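Local coordinates for protein PlaB phospholipase (Legionella pneumophila, PDB 6ZTI) that acts as a phospholipase of the alpha/beta hydrolase class, linked to virulence, with activity controlled by NAD(H)-mediated tetramerization, at residues S192-G197 with Q254-G259; A288-R293 with K308-I313; Y358-T363 with F415-Y420. All coordinates share one frame; numbering follows the deposited sequence.

The contacts follow one another in series along the chain, each closing before the next opens. Contacts 1 and 2 belong to the alpha/beta hydrolase part. Contact 1 joins two strands of its parallel sheet, and contact 2 joins helices 286-296 and 300-320, which pack on that sheet. Their centres are about 9 Å apart, and Leu-310 of contact 2 packs against Leu-195, Ala-257, Phe-258 and Gly-259 of contact 1. Contact 3 lies in a separate mixed sheet at the dinucleotide site. Its centre is about 33 Å from that of contact 1 and about 41 Å from that of contact 2. The hydrolase core is thus well separated from the strand pair that meets the nucleotide.

Contact 1 of 3, residues S192-G197 with Q254-G259; sequences SFVLTG and QPMAFG
Val-194 meets Phe-258 at the apolar centre of two neighbouring parallel strands in the alpha/beta hydrolase sheet. CG1 of Val-194 lies near the ring plane, at the edge of Phe-258, 3.8 Å from its CD1. Phe-258 and Val-194 are paired residues, and their side chains leave on the same face of the sheet. Phe-258 CG is anti to the backbone N (chi1 176°), beside the carbonyl carbon. Phe-193 and Ala-257 meet on the other face, where Phe-193 CD2 is 3.6 Å from Ala-257 CB. Helix 300-320 packs over this second face, and Thr-226 of helix 223-226 touches the first. Gly-259 adds no side chain beside Leu-195. The backbones join in parallel register. Val-194 N donates to Ala-257 O at 3.1 Å. Gly-259 N returns a bond to Val-194 O at 3.0 Å, and Thr-196 N donates to Gly-259 O at 3.0 Å. At the Ser-192 end, Tyr-303 OH bonds to both Ser-192 O and Ala-257 N, bridging the two strands. Beyond it, Met-256 reaches across to Ser-192. The buried Ser-192 hydroxyl has no hydrogen-bond partner in the model, and its OG lies 3.1 Å from Met-256 SD.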
loop_
_atom_site.group_PDB
_atom_site.type_symbol
_atom_site.label_atom_id
_atom_site.label_comp_id
_atom_site.label_asym_id
_atom_site.label_seq_id
_atom_site.Cartn_x
_atom_site.Cartn_y
_atom_site.Cartn_z
ATOM N N SER B 192 -24.632 9.733 35.089
ATOM C CA SER B 192 -23.676 10.038 34.041
ATOM C C SER B 192 -23.926 11.424 33.456
ATOM O O SER B 192 -25.078 11.836 33.274
ATOM C CB SER B 192 -23.777 8.981 32.943
ATOM O OG SER B 192 -22.731 9.152 32.015
ATOM N N PHE B 193 -22.844 12.141 33.146
ATOM C CA PHE B 193 -22.939 13.509 32.648
ATOM C C PHE B 193 -21.862 13.762 31.604
ATOM O O PHE B 193 -20.739 13.255 31.712
ATOM C CB PHE B 193 -22.759 14.555 33.770
ATOM C CG PHE B 193 -23.467 14.220 35.045
ATOM C CD1 PHE B 193 -22.978 13.229 35.887
ATOM C CD2 PHE B 193 -24.602 14.917 35.428
ATOM C CE1 PHE B 193 -23.627 12.925 37.063
ATOM C CE2 PHE B 193 -25.250 14.620 36.619
ATOM C CZ PHE B 193 -24.763 13.624 37.435
ATOM N N VAL B 194 -22.195 14.586 30.612
ATOM C CA VAL B 194 -21.229 15.090 29.644
ATOM C C VAL B 194 -21.195 16.604 29.745
ATOM O O VAL B 194 -22.237 17.266 29.667
ATOM C CB VAL B 194 -21.562 14.652 28.211
ATOM C CG1 VAL B 194 -20.678 15.416 27.213
ATOM C CG2 VAL B 194 -21.382 13.118 28.082
ATOM N N LEU B 195 -20.016 17.150 29.965
ATOM C CA LEU B 195 -19.814 18.585 29.897
ATOM C C LEU B 195 -18.760 18.875 28.847
ATOM O O LEU B 195 -17.759 18.166 28.755
ATOM C CB LEU B 195 -19.387 19.141 31.255
ATOM C CG LEU B 195 -20.324 18.882 32.440
ATOM C CD1 LEU B 195 -19.681 19.341 33.752
ATOM C CD2 LEU B 195 -21.640 19.583 32.268
ATOM N N THR B 196 -18.988 19.894 28.030
ATOM C CA THR B 196 -17.950 20.283 27.089
ATOM C C THR B 196 -18.093 21.764 26.774
ATOM O O THR B 196 -19.023 22.436 27.230
ATOM C CB THR B 196 -18.010 19.432 25.820
ATOM O OG1 THR B 196 -16.802 19.606 25.069
ATOM C CG2 THR B 196 -19.176 19.845 25.013
ATOM N N GLY B 197 -17.129 22.272 26.008
ATOM C CA GLY B 197 -17.154 23.642 25.561
ATOM C C GLY B 197 -16.989 23.668 24.054
ATOM O O GLY B 197 -16.713 22.643 23.425
ATOM N N GLN B 254 -30.778 6.237 26.278
ATOM C CA GLN B 254 -31.527 6.885 27.333
ATOM C C GLN B 254 -31.003 8.303 27.522
ATOM O O GLN B 254 -29.852 8.590 27.197
ATOM C CB GLN B 254 -31.408 6.095 28.630
ATOM C CG GLN B 254 -32.059 4.728 28.560
ATOM C CD GLN B 254 -33.552 4.821 28.336
ATOM O OE1 GLN B 254 -34.084 4.311 27.346
ATOM N NE2 GLN B 254 -34.236 5.482 29.257
ATOM N N PRO B 255 -31.831 9.209 28.029
ATOM C CA PRO B 255 -31.370 10.583 28.241
ATOM C C PRO B 255 -30.155 10.630 29.154
ATOM O O PRO B 255 -30.107 9.970 30.196
ATOM C CB PRO B 255 -32.579 11.267 28.896
ATOM C CG PRO B 255 -33.756 10.424 28.535
ATOM C CD PRO B 255 -33.230 9.022 28.462
ATOM N N MET B 256 -29.180 11.445 28.771
ATOM C CA MET B 256 -28.036 11.734 29.622
ATOM C C MET B 256 -27.841 13.240 29.723
ATOM O O MET B 256 -27.961 13.961 28.726
ATOM C CB MET B 256 -26.752 11.082 29.079
ATOM C CG MET B 256 -25.554 11.210 30.025
ATOM S SD MET B 256 -24.034 10.337 29.522
ATOM C CE MET B 256 -24.606 8.633 29.543
ATOM N N ALA B 257 -27.528 13.703 30.932
ATOM C CA ALA B 257 -27.212 15.107 31.149
ATOM C C ALA B 257 -26.148 15.572 30.163
ATOM O O ALA B 257 -25.171 14.869 29.898
ATOM C CB ALA B 257 -26.724 15.312 32.588
ATOM N N PHE B 258 -26.350 16.765 29.610
ATOM C CA PHE B 258 -25.479 17.282 28.562
ATOM C C PHE B 258 -25.459 18.793 28.654
ATOM O O PHE B 258 -26.505 19.437 28.541
ATOM C CB PHE B 258 -25.952 16.832 27.173
ATOM C CG PHE B 258 -25.152 17.413 26.041
ATOM C CD1 PHE B 258 -23.843 17.030 25.843
ATOM C CD2 PHE B 258 -25.708 18.350 25.179
ATOM C CE1 PHE B 258 -23.099 17.562 24.821
ATOM C CE2 PHE B 258 -24.976 18.875 24.159
ATOM C CZ PHE B 258 -23.662 18.481 23.977
ATOM N N GLY B 259 -24.275 19.353 28.827
ATOM C CA GLY B 259 -24.122 20.789 28.912
ATOM C C GLY B 259 -22.954 21.256 28.081
ATOM O O GLY B 259 -21.881 20.652 28.103
#

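Contact 2 of 3, residues A288-R293 with K308-I313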
loop_
_atom_site.group_PDB
_atom_site.type_symbol
_atom_site.label_atom_id
_atom_site.label_comp_id
_atom_site.label_asym_id
_atom_site.label_seq_id
_atom_site.Cartn_x
_atom_site.Cartn_y
_atom_site.Cartn_z
ATOM N N ALA B 288 -15.786 23.768 37.303
ATOM C CA ALA B 288 -15.776 23.430 38.722
ATOM C C ALA B 288 -17.171 23.543 39.322
ATOM O O ALA B 288 -17.603 22.671 40.089
ATOM C CB ALA B 288 -14.799 24.343 39.460
ATOM N N ILE B 289 -17.892 24.612 38.974
ATOM C CA ILE B 289 -19.219 24.840 39.532
ATOM C C ILE B 289 -20.171 23.727 39.132
ATOM O O ILE B 289 -20.969 23.254 39.949
ATOM C CB ILE B 289 -19.748 26.220 39.096
ATOM C CG1 ILE B 289 -18.997 27.348 39.834
ATOM C CG2 ILE B 289 -21.260 26.320 39.351
ATOM C CD1 ILE B 289 -19.054 28.684 39.121
ATOM N N TRP B 290 -20.116 23.291 37.874
ATOM C CA TRP B 290 -21.078 22.286 37.440
ATOM C C TRP B 290 -20.645 20.875 37.808
ATOM O O TRP B 290 -21.506 20.007 37.980
ATOM C CB TRP B 290 -21.331 22.418 35.936
ATOM C CG TRP B 290 -22.208 23.592 35.676
ATOM C CD1 TRP B 290 -21.834 24.804 35.183
ATOM C CD2 TRP B 290 -23.605 23.689 35.963
ATOM N NE1 TRP B 290 -22.919 25.644 35.118
ATOM C CE2 TRP B 290 -24.018 24.984 35.598
ATOM C CE3 TRP B 290 -24.549 22.800 36.483
ATOM C CZ2 TRP B 290 -25.337 25.410 35.726
ATOM C CZ3 TRP B 290 -25.853 23.226 36.623
ATOM C CH2 TRP B 290 -26.238 24.521 36.240
ATOM N N ILE B 291 -19.338 20.628 37.961
ATOM C CA ILE B 291 -18.897 19.342 38.500
ATOM C C ILE B 291 -19.440 19.145 39.908
ATOM O O ILE B 291 -19.886 18.049 40.267
ATOM C CB ILE B 291 -17.359 19.232 38.477
ATOM C CG1 ILE B 291 -16.892 18.880 37.074
ATOM C CG2 ILE B 291 -16.879 18.174 39.473
ATOM C CD1 ILE B 291 -15.403 18.876 36.879
ATOM N N LEU B 292 -19.398 20.197 40.729
ATOM C CA LEU B 292 -19.867 20.087 42.111
ATOM C C LEU B 292 -21.352 19.755 42.159
ATOM O O LEU B 292 -21.791 18.936 42.978
ATOM C CB LEU B 292 -19.579 21.390 42.864
ATOM C CG LEU B 292 -19.829 21.432 44.371
ATOM C CD1 LEU B 292 -19.060 20.331 45.089
ATOM C CD2 LEU B 292 -19.431 22.793 44.921
ATOM N N ARG B 293 -22.136 20.365 41.271
ATOM C CA ARG B 293 -23.554 20.038 41.175
ATOM C C ARG B 293 -23.749 18.576 40.788
ATOM O O ARG B 293 -24.570 17.867 41.383
ATOM C CB ARG B 293 -24.224 20.954 40.148
ATOM C CG ARG B 293 -24.469 22.375 40.610
ATOM C CD ARG B 293 -25.508 22.444 41.730
ATOM N NE ARG B 293 -26.749 21.737 41.405
ATOM C CZ ARG B 293 -27.768 22.263 40.726
ATOM N NH1 ARG B 293 -27.711 23.513 40.278
ATOM N NH2 ARG B 293 -28.849 21.530 40.490
ATOM N N LYS B 308 -32.113 19.375 33.032
ATOM C CA LYS B 308 -32.788 20.550 32.495
ATOM C C LYS B 308 -31.963 21.811 32.704
ATOM O O LYS B 308 -31.891 22.659 31.809
ATOM C CB LYS B 308 -34.163 20.700 33.139
ATOM C CG LYS B 308 -35.010 21.822 32.558
ATOM C CD LYS B 308 -35.550 22.740 33.654
ATOM C CE LYS B 308 -34.517 23.776 34.094
ATOM N NZ LYS B 308 -35.168 25.036 34.558
ATOM N N GLU B 309 -31.328 21.959 33.871
ATOM C CA GLU B 309 -30.478 23.126 34.081
ATOM C C GLU B 309 -29.356 23.178 33.053
ATOM O O GLU B 309 -29.047 24.249 32.516
ATOM C CB GLU B 309 -29.893 23.133 35.493
ATOM C CG GLU B 309 -30.883 23.529 36.584
ATOM C CD GLU B 309 -30.231 23.683 37.955
ATOM O OE1 GLU B 309 -29.161 24.323 38.045
ATOM O OE2 GLU B 309 -30.788 23.165 38.945
ATOM N N LEU B 310 -28.731 22.035 32.762
ATOM C CA LEU B 310 -27.615 22.057 31.820
ATOM C C LEU B 310 -28.081 22.328 30.398
ATOM O O LEU B 310 -27.346 22.937 29.607
ATOM C CB LEU B 310 -26.846 20.743 31.875
ATOM C CG LEU B 310 -25.997 20.566 33.128
ATOM C CD1 LEU B 310 -25.528 19.128 33.216
ATOM C CD2 LEU B 310 -24.817 21.512 33.124
ATOM N N ASP B 311 -29.275 21.857 30.046
ATOM C CA ASP B 311 -29.829 22.171 28.736
ATOM C C ASP B 311 -30.052 23.673 28.579
ATOM O O ASP B 311 -29.803 24.236 27.507
ATOM C CB ASP B 311 -31.138 21.412 28.513
ATOM C CG ASP B 311 -31.695 21.634 27.113
ATOM O OD1 ASP B 311 -30.996 21.277 26.141
ATOM O OD2 ASP B 311 -32.803 22.191 26.980
ATOM N N ASN B 312 -30.526 24.335 29.634
ATOM C CA ASN B 312 -30.657 25.786 29.595
ATOM C C ASN B 312 -29.299 26.459 29.408
ATOM O O ASN B 312 -29.184 27.437 28.663
ATOM C CB ASN B 312 -31.315 26.298 30.875
ATOM C CG ASN B 312 -32.791 25.995 30.930
ATOM O OD1 ASN B 312 -33.410 25.680 29.911
ATOM N ND2 ASN B 312 -33.370 26.103 32.123
ATOM N N ILE B 313 -28.268 25.969 30.104
ATOM C CA ILE B 313 -26.924 26.526 29.943
ATOM C C ILE B 313 -26.437 26.328 28.510
ATOM O O ILE B 313 -25.798 27.207 27.927
ATOM C CB ILE B 313 -25.949 25.891 30.955
ATOM C CG1 ILE B 313 -26.387 26.148 32.405
ATOM C CG2 ILE B 313 -24.526 26.398 30.743
ATOM C CD1 ILE B 313 -26.583 27.605 32.763
#
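Arg-293 and Glu-309 meet because one chain folds while the other stretches. Arg-293 is bent at its second torsion (chi2 -67°) and again at its third. Glu-309 keeps CD anti to CA (chi2 -173°) and extends across the gap between the helices. The guanidinium grips the carboxylate end-on through two nitrogens, forming a salt bridge. Arg-293 NH1 bonds to Glu-309 OE1 at 2.8 Å, on the syn side of that oxygen. Arg-293 NH2 bonds to Glu-309 OE2 at 3.0 Å. OE2 lies in the guanidinium plane, but the donor stands above the carboxylate plane, so the two flat groups are twisted against each other. Next to this polar pair, the Trp-290 indole lies between the two helices. Leu-310 CD2 sits over one face of the indole in a CH-pi contact, 4.0 Å from the centroid of the six-membered ring. Ile-313 CG1 approaches the Trp-290 ring obliquely, 3.6 Å from CZ2. Glu-309 OE1 also lies at the ring edge, 3.4 Å from Trp-290 CH2. The segment axes are 12.4 Å apart at closest approach, and the indole with its partners bridges that distance. Trp-290 and Leu-310 also touch Leu-195 of the parallel sheet. The segments run antiparallel, at 162°, within an alpha-alpha hairpin of helices 286-296 and 300-320 that packs on one face of the alpha/beta hydrolase sheet.

Contact 3 of 3, residues Y358-T363 with F415-Y420. With SND (thionicotinamide-adenine-dinucleotide), chain O.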
loop_
_atom_site.group_PDB
_atom_site.type_symbol
_atom_site.label_atom_id
_atom_site.label_comp_id
_atom_site.label_asym_id
_atom_site.label_seq_id
_atom_site.Cartn_x
_atom_site.Cartn_y
_atom_site.Cartn_z
ATOM N N TYR B 358 -19.155 3.162 -3.427
ATOM C CA TYR B 358 -20.507 3.709 -3.375
ATOM C C TYR B 358 -20.446 5.229 -3.427
ATOM O O TYR B 358 -19.445 5.847 -3.041
ATOM C CB TYR B 358 -21.239 3.268 -2.101
ATOM C CG TYR B 358 -20.515 3.749 -0.883
ATOM C CD1 TYR B 358 -19.517 2.983 -0.309
ATOM C CD2 TYR B 358 -20.785 4.996 -0.334
ATOM C CE1 TYR B 358 -18.817 3.434 0.795
ATOM C CE2 TYR B 358 -20.090 5.455 0.768
ATOM C CZ TYR B 358 -19.110 4.670 1.325
ATOM O OH TYR B 358 -18.419 5.116 2.417
ATOM N N ASP B 359 -21.545 5.818 -3.898
ATOM C CA ASP B 359 -21.814 7.250 -3.803
ATOM C C ASP B 359 -22.998 7.461 -2.866
ATOM O O ASP B 359 -24.049 6.830 -3.044
ATOM C CB ASP B 359 -22.149 7.853 -5.171
ATOM C CG ASP B 359 -20.971 7.855 -6.129
ATOM O OD1 ASP B 359 -19.834 8.148 -5.698
ATOM O OD2 ASP B 359 -21.199 7.582 -7.325
ATOM N N LEU B 360 -22.838 8.358 -1.894
ATOM C CA LEU B 360 -23.860 8.643 -0.900
ATOM C C LEU B 360 -24.298 10.096 -1.006
ATOM O O LEU B 360 -23.472 11.013 -0.912
ATOM C CB LEU B 360 -23.347 8.350 0.508
ATOM C CG LEU B 360 -24.402 8.354 1.606
ATOM C CD1 LEU B 360 -23.992 7.406 2.698
ATOM C CD2 LEU B 360 -24.608 9.778 2.159
ATOM N N TYR B 361 -25.603 10.300 -1.133
ATOM C CA TYR B 361 -26.182 11.612 -1.365
ATOM C C TYR B 361 -27.157 11.958 -0.261
ATOM O O TYR B 361 -28.006 11.139 0.101
ATOM C CB TYR B 361 -26.937 11.670 -2.686
ATOM C CG TYR B 361 -26.110 11.386 -3.894
ATOM C CD1 TYR B 361 -25.990 10.098 -4.380
ATOM C CD2 TYR B 361 -25.472 12.407 -4.573
ATOM C CE1 TYR B 361 -25.245 9.836 -5.495
ATOM C CE2 TYR B 361 -24.724 12.151 -5.691
ATOM C CZ TYR B 361 -24.619 10.866 -6.148
ATOM O OH TYR B 361 -23.867 10.601 -7.255
ATOM N N LEU B 362 -27.031 13.167 0.261
ATOM C CA LEU B 362 -28.141 13.837 0.908
ATOM C C LEU B 362 -29.093 14.374 -0.159
ATOM O O LEU B 362 -28.670 14.783 -1.241
ATOM C CB LEU B 362 -27.629 14.993 1.769
ATOM C CG LEU B 362 -26.890 14.711 3.083
ATOM C CD1 LEU B 362 -27.850 14.557 4.243
ATOM C CD2 LEU B 362 -26.019 13.495 2.982
ATOM N N THR B 363 -30.387 14.373 0.148
ATOM C CA THR B 363 -31.382 14.893 -0.774
ATOM C C THR B 363 -32.357 15.784 -0.017
ATOM O O THR B 363 -32.567 15.615 1.186
ATOM C CB THR B 363 -32.148 13.782 -1.457
ATOM O OG1 THR B 363 -32.818 12.998 -0.466
ATOM C CG2 THR B 363 -31.207 12.885 -2.269
ATOM N N PHE B 415 -31.777 10.395 2.064
ATOM C CA PHE B 415 -30.525 9.799 1.627
ATOM C C PHE B 415 -30.746 9.032 0.333
ATOM O O PHE B 415 -31.795 8.418 0.131
ATOM C CB PHE B 415 -29.959 8.796 2.640
ATOM C CG PHE B 415 -29.748 9.347 3.998
ATOM C CD1 PHE B 415 -29.106 10.547 4.179
ATOM C CD2 PHE B 415 -30.161 8.637 5.106
ATOM C CE1 PHE B 415 -28.892 11.043 5.437
ATOM C CE2 PHE B 415 -29.953 9.138 6.375
ATOM C CZ PHE B 415 -29.324 10.341 6.536
ATOM N N ARG B 416 -29.730 9.029 -0.519
ATOM C CA ARG B 416 -29.674 8.122 -1.651
ATOM C C ARG B 416 -28.287 7.494 -1.667
ATOM O O ARG B 416 -27.275 8.199 -1.555
ATOM C CB ARG B 416 -29.977 8.843 -2.965
ATOM C CG ARG B 416 -29.654 8.021 -4.180
ATOM C CD ARG B 416 -30.138 8.671 -5.494
ATOM N NE ARG B 416 -31.515 8.289 -5.827
ATOM C CZ ARG B 416 -32.026 8.249 -7.061
ATOM N NH1 ARG B 416 -31.276 8.562 -8.115
ATOM N NH2 ARG B 416 -33.290 7.872 -7.246
ATOM N N VAL B 417 -28.247 6.169 -1.764
ATOM C CA VAL B 417 -27.007 5.408 -1.772
ATOM C C VAL B 417 -26.960 4.629 -3.073
ATOM O O VAL B 417 -27.867 3.839 -3.367
ATOM C CB VAL B 417 -26.896 4.450 -0.581
ATOM C CG1 VAL B 417 -25.621 3.633 -0.709
ATOM C CG2 VAL B 417 -26.911 5.211 0.707
ATOM N N LYS B 418 -25.911 4.859 -3.845
ATOM C CA LYS B 418 -25.633 4.129 -5.074
ATOM C C LYS B 418 -24.369 3.313 -4.829
ATOM O O LYS B 418 -23.277 3.879 -4.731
ATOM C CB LYS B 418 -25.462 5.109 -6.234
ATOM C CG LYS B 418 -25.296 4.489 -7.615
ATOM C CD LYS B 418 -25.055 5.586 -8.647
ATOM C CE LYS B 418 -24.732 5.020 -10.020
ATOM N NZ LYS B 418 -23.811 5.895 -10.805
ATOM N N ALA B 419 -24.513 1.995 -4.710
ATOM C CA ALA B 419 -23.366 1.118 -4.526
ATOM C C ALA B 419 -23.011 0.498 -5.871
ATOM O O ALA B 419 -23.851 0.406 -6.769
ATOM C CB ALA B 419 -23.652 0.039 -3.486
ATOM N N TYR B 420 -21.746 0.114 -6.018
ATOM C CA TYR B 420 -21.261 -0.441 -7.273
ATOM C C TYR B 420 -20.716 -1.841 -7.040
ATOM O O TYR B 420 -20.211 -2.134 -5.952
ATOM C CB TYR B 420 -20.162 0.434 -7.900
ATOM C CG TYR B 420 -20.620 1.845 -8.132
ATOM C CD1 TYR B 420 -21.212 2.218 -9.326
ATOM C CD2 TYR B 420 -20.495 2.803 -7.135
ATOM C CE1 TYR B 420 -21.654 3.505 -9.519
ATOM C CE2 TYR B 420 -20.932 4.075 -7.321
ATOM C CZ TYR B 420 -21.508 4.429 -8.507
ATOM O OH TYR B 420 -21.942 5.718 -8.663
HETATM P PA SND O . -12.214 13.537 0.584
HETATM O O1A SND O . -11.327 13.698 1.757
HETATM O O2A SND O . -13.296 14.595 0.435
HETATM O O5B SND O . -12.966 12.099 0.553
HETATM C C5B SND O . -12.223 10.940 0.982
HETATM C C4B SND O . -12.871 9.689 0.444
HETATM O O4B SND O . -14.246 9.623 0.886
HETATM C C3B SND O . -12.913 9.574 -1.080
HETATM O O3B SND O . -12.686 8.228 -1.484
HETATM C C2B SND O . -14.328 10.037 -1.406
HETATM O O2B SND O . -14.826 9.514 -2.628
HETATM C C1B SND O . -15.088 9.437 -0.232
HETATM N N9A SND O . -16.359 10.094 0.035
HETATM C C8A SND O . -16.541 11.348 0.551
HETATM N N7A SND O . -17.789 11.753 0.547
HETATM C C5A SND O . -18.475 10.685 -0.007
HETATM C C6A SND O . -19.828 10.505 -0.345
HETATM N N6A SND O . -20.783 11.406 -0.080
HETATM N N1A SND O . -20.174 9.351 -0.950
HETATM C C2A SND O . -19.234 8.426 -1.159
HETATM N N3A SND O . -17.931 8.474 -0.867
HETATM C C4A SND O . -17.611 9.647 -0.310
HETATM O O3 SND O . -11.362 13.551 -0.756
HETATM P PN SND O . -11.599 13.263 -2.311
HETATM O O1N SND O . -13.021 13.506 -2.641
HETATM O O2N SND O . -11.010 11.940 -2.616
HETATM O O5D SND O . -10.679 14.448 -2.883
HETATM C C5D SND O . -9.267 14.242 -3.121
HETATM C C4D SND O . -8.471 15.501 -2.827
HETATM O O4D SND O . -9.067 16.638 -3.501
HETATM C C3D SND O . -8.377 15.918 -1.359
HETATM O O3D SND O . -7.153 16.624 -1.132
HETATM C C2D SND O . -9.585 16.844 -1.220
HETATM O O2D SND O . -9.461 17.743 -0.127
HETATM C C1D SND O . -9.503 17.579 -2.552
HETATM N N1N SND O . -10.886 18.071 -2.961
HETATM C C2N SND O . -11.690 17.199 -3.595
HETATM C C3N SND O . -12.929 17.603 -4.045
HETATM C C7N SND O . -13.777 16.676 -4.841
HETATM S S7N SND O . -14.466 17.167 -6.272
HETATM N N7N SND O . -13.898 15.442 -4.394
HETATM C C4N SND O . -13.322 18.918 -3.823
HETATM C C5N SND O . -12.484 19.789 -3.154
HETATM C C6N SND O . -11.257 19.344 -2.721
HETATM O O HOH W 1 -33.776 10.562 -1.010
#
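An antiparallel strand pair, Tyr-358 to Thr-363 with Phe-415 to Ala-419, forms part of the dinucleotide site. Leu-360 and Val-417 are a non-hydrogen-bonded pair, and the Leu-360 backbone groups turn to the adenine of thio-NAD instead. The base N6A donates to Leu-360 O at 2.8 Å, nearly straight at 174°. Leu-360 N donates to N1A of the base at 3.0 Å. These two bonds read the N1/N6 edge of the adenine much as a further strand would pair. Tyr-358 CG sits between its backbone N and carbonyl carbon (chi1 61°), and the ring reaches the base obliquely, with CE2 3.6 Å from C2A. Arg-145 and Asn-209 of the second subunit also bond to this ligand, which fits the nucleotide's role in tetramerization. Across the strands, Asp-359 and Lys-418 exchange two backbone bonds, as do Tyr-361 and Arg-416. Asp-359 N to Lys-418 O measures 2.7 Å. On the face that Leu-360 shares with Val-417, Leu-360 CG lies 4.1 Å from Val-417 CG2. Leu-362 and Phe-415 lie side by side, with CD1 of the leucine 3.9 Å from CE1 at the ring edge. Strand 412-419 continues the mixed sheet to strand 429-439, where Arg-416 bridges to Asp-435, while Leu-360 and Val-417 pack on Leu-347 of strand 340-349.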